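Rhamnonate dehydratase (PDB 3FXG) probably dehydrates rhamnonate as a lyase of the enolase superfamily, using a magnesium ion held in its barrel domain. Local coordinates at residues T174-A178 with M179-G183. Residues are numbered along the deposited sequence; the frame is centred on the assembly and turned at random.
Sequences TAAKA and MGFWG
The amide of Phe181 turns back to the carbonyl of Ala176, with Phe181 N 3.0 Å from Ala176 O, and so closes the C-terminal end of helix 173-179. Gly180 N meets Lys177 O at a longer 3.3 Å, from well above the carbonyl plane. These are the 6→1 and 5→2 bonds of a Schellman motif, with Gly180 reversing the chain at a positive phi of 105°, a conformation in which a side chain would press on the Met179 carbonyl oxygen. Met179 N to Ala175 O, at 2.8 Å, is by contrast a helical i to i-4 bond. A water donates to both Lys177 O and Phe181 O, 2.6 Å from the former, and thus ties the final turn to the departing strand connection.

Apolar contacts run along the same turn. Selenomethionine Met179 has CG beside its backbone N (chi1 -64°) and a bend at chi3, which folds the terminal methyl back over Ala175, CE lying 3.9 Å from Ala175 CB. Phe181 sets its CB 4.1 Å from Ala176 CB. Met179 and Phe181 also touch Val356.

A polar atom meets the aromatic ring as well: Ala176 O lies at the edge of the phenyl group of Phe181, in its plane, 3.5 Å from CD2.

Outside the turn, the extended Lys177 side chain carries NZ to a hydrogen bond with the carbonyl oxygen of Val213.

The turn belongs to a beta-alpha-beta crossover of the enolase-superfamily barrel, joining the parallel neighbours 163-169 and 184-187. Its chemistry implies that the carbonyls of Ala175, Ala176 and Lys177 are satisfied by following amides, the water serving those of Lys177 and Phe181, while the Ala176 and Phe181 side chains pack on Cys168 of strand 163-169, so that the helix end lies against this barrel strand.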
ATOM      1  N   THR A 174      42.696 -10.211  11.701  1.00 16.99           N
ATOM      2  CA  THR A 174      43.893  -9.511  12.174  1.00 17.09           C
ATOM      3  C   THR A 174      44.919  -9.464  11.044  1.00 16.33           C
ATOM      4  O   THR A 174      45.704  -8.524  10.945  1.00 16.24           O
ATOM      5  CB  THR A 174      44.542 -10.197  13.414  1.00 17.22           C
ATOM      6  OG1 THR A 174      44.788 -11.579  13.134  1.00 18.49           O
ATOM      7  CG2 THR A 174      43.639 -10.071  14.638  1.00 18.69           C
ATOM      8  N   ALA A 175      44.903 -10.482  10.188  1.00 17.91           N
ATOM      9  CA  ALA A 175      45.821 -10.541   9.054  1.00 17.58           C
ATOM     10  C   ALA A 175      45.394  -9.516   8.007  1.00 18.27           C
ATOM     11  O   ALA A 175      46.227  -8.826   7.420  1.00 18.37           O
ATOM     12  CB  ALA A 175      45.825 -11.940   8.453  1.00 18.91           C
ATOM     13  N   ALA A 176      44.088  -9.417   7.777  1.00 17.91           N
ATOM     14  CA  ALA A 176      43.562  -8.457   6.817  1.00 16.90           C
ATOM     15  C   ALA A 176      43.990  -7.056   7.247  1.00 17.46           C
ATOM     16  O   ALA A 176      44.475  -6.259   6.441  1.00 17.92           O
ATOM     17  CB  ALA A 176      42.041  -8.549   6.770  1.00 16.65           C
ATOM     18  N   LYS A 177      43.818  -6.766   8.531  1.00 16.73           N
ATOM     19  CA  LYS A 177      44.188  -5.467   9.072  1.00 18.65           C
ATOM     20  C   LYS A 177      45.685  -5.208   8.879  1.00 18.69           C
ATOM     21  O   LYS A 177      46.088  -4.135   8.432  1.00 19.76           O
ATOM     22  CB  LYS A 177      43.832  -5.414  10.559  1.00 18.72           C
ATOM     23  CG  LYS A 177      44.194  -4.122  11.267  1.00 18.95           C
ATOM     24  CD  LYS A 177      43.809  -4.206  12.737  1.00 22.09           C
ATOM     25  CE  LYS A 177      44.174  -2.944  13.494  1.00 25.38           C
ATOM     26  NZ  LYS A 177      43.811  -3.081  14.930  1.00 29.09           N
ATOM     27  N   ALA A 178      46.503  -6.201   9.206  1.00 20.26           N
ATOM     28  CA  ALA A 178      47.952  -6.076   9.082  1.00 21.04           C
ATOM     29  C   ALA A 178      48.411  -5.884   7.636  1.00 21.39           C
ATOM     30  O   ALA A 178      49.358  -5.140   7.373  1.00 20.50           O
ATOM     31  CB  ALA A 178      48.635  -7.306   9.687  1.00 19.33           C
HETATM   32  N   MSE A 179      47.734  -6.546   6.702  1.00 20.11           N
HETATM   33  CA  MSE A 179      48.094  -6.452   5.291  1.00 19.75           C
HETATM   34  C   MSE A 179      47.643  -5.176   4.590  1.00 18.99           C
HETATM   35  O   MSE A 179      48.009  -4.939   3.439  1.00 20.19           O
HETATM   36  CB  MSE A 179      47.567  -7.668   4.529  1.00 22.10           C
HETATM   37  CG  MSE A 179      48.193  -8.979   4.973  1.00 26.41           C
HETATM   38 SE   MSE A 179      47.737 -10.442   3.803  1.00 36.74          SE
HETATM   39  CE  MSE A 179      46.078 -10.985   4.641  1.00 31.50           C
ATOM     40  N   GLY A 180      46.847  -4.358   5.270  1.00 16.97           N
ATOM     41  CA  GLY A 180      46.404  -3.111   4.670  1.00 16.09           C
ATOM     42  C   GLY A 180      44.968  -3.048   4.176  1.00 15.27           C
ATOM     43  O   GLY A 180      44.542  -2.013   3.659  1.00 14.73           O
ATOM     44  N   PHE A 181      44.221  -4.139   4.309  1.00 15.48           N
ATOM     45  CA  PHE A 181      42.821  -4.144   3.882  1.00 14.90           C
ATOM     46  C   PHE A 181      42.041  -3.240   4.836  1.00 15.89           C
ATOM     47  O   PHE A 181      42.377  -3.154   6.020  1.00 15.83           O
ATOM     48  CB  PHE A 181      42.272  -5.574   3.909  1.00 14.00           C
ATOM     49  CG  PHE A 181      42.872  -6.467   2.858  1.00 13.60           C
ATOM     50  CD1 PHE A 181      42.353  -6.492   1.568  1.00 14.11           C
ATOM     51  CD2 PHE A 181      43.984  -7.254   3.146  1.00 12.67           C
ATOM     52  CE1 PHE A 181      42.931  -7.287   0.577  1.00 12.88           C
ATOM     53  CE2 PHE A 181      44.572  -8.052   2.165  1.00 14.06           C
ATOM     54  CZ  PHE A 181      44.044  -8.067   0.875  1.00 14.56           C
ATOM     55  N   TRP A 182      41.012  -2.559   4.331  1.00 15.13           N
ATOM     56  CA  TRP A 182      40.242  -1.651   5.176  1.00 15.33           C
ATOM     57  C   TRP A 182      39.277  -2.337   6.133  1.00 13.55           C
ATOM     58  O   TRP A 182      38.844  -1.737   7.115  1.00 14.69           O
ATOM     59  CB  TRP A 182      39.484  -0.604   4.330  1.00 14.16           C
ATOM     60  CG  TRP A 182      38.344  -1.115   3.471  1.00 15.03           C
ATOM     61  CD1 TRP A 182      38.394  -1.425   2.139  1.00 14.63           C
ATOM     62  CD2 TRP A 182      36.987  -1.341   3.883  1.00 16.13           C
ATOM     63  NE1 TRP A 182      37.153  -1.826   1.698  1.00 15.67           N
ATOM     64  CE2 TRP A 182      36.273  -1.786   2.745  1.00 15.70           C
ATOM     65  CE3 TRP A 182      36.304  -1.212   5.101  1.00 16.99           C
ATOM     66  CZ2 TRP A 182      34.908  -2.104   2.791  1.00 16.63           C
ATOM     67  CZ3 TRP A 182      34.944  -1.527   5.146  1.00 18.75           C
ATOM     68  CH2 TRP A 182      34.264  -1.969   3.996  1.00 17.51           C
ATOM     69  N   GLY A 183      38.950  -3.593   5.850  1.00 14.04           N
ATOM     70  CA  GLY A 183      38.038  -4.331   6.706  1.00 12.42           C
ATOM     71  C   GLY A 183      38.189  -5.831   6.530  1.00 12.52           C
ATOM     72  O   GLY A 183      38.842  -6.296   5.590  1.00 12.57           O
TER
HETATM   73  O   HOH W   1      44.440  -2.297   7.505  1.00 19.68           O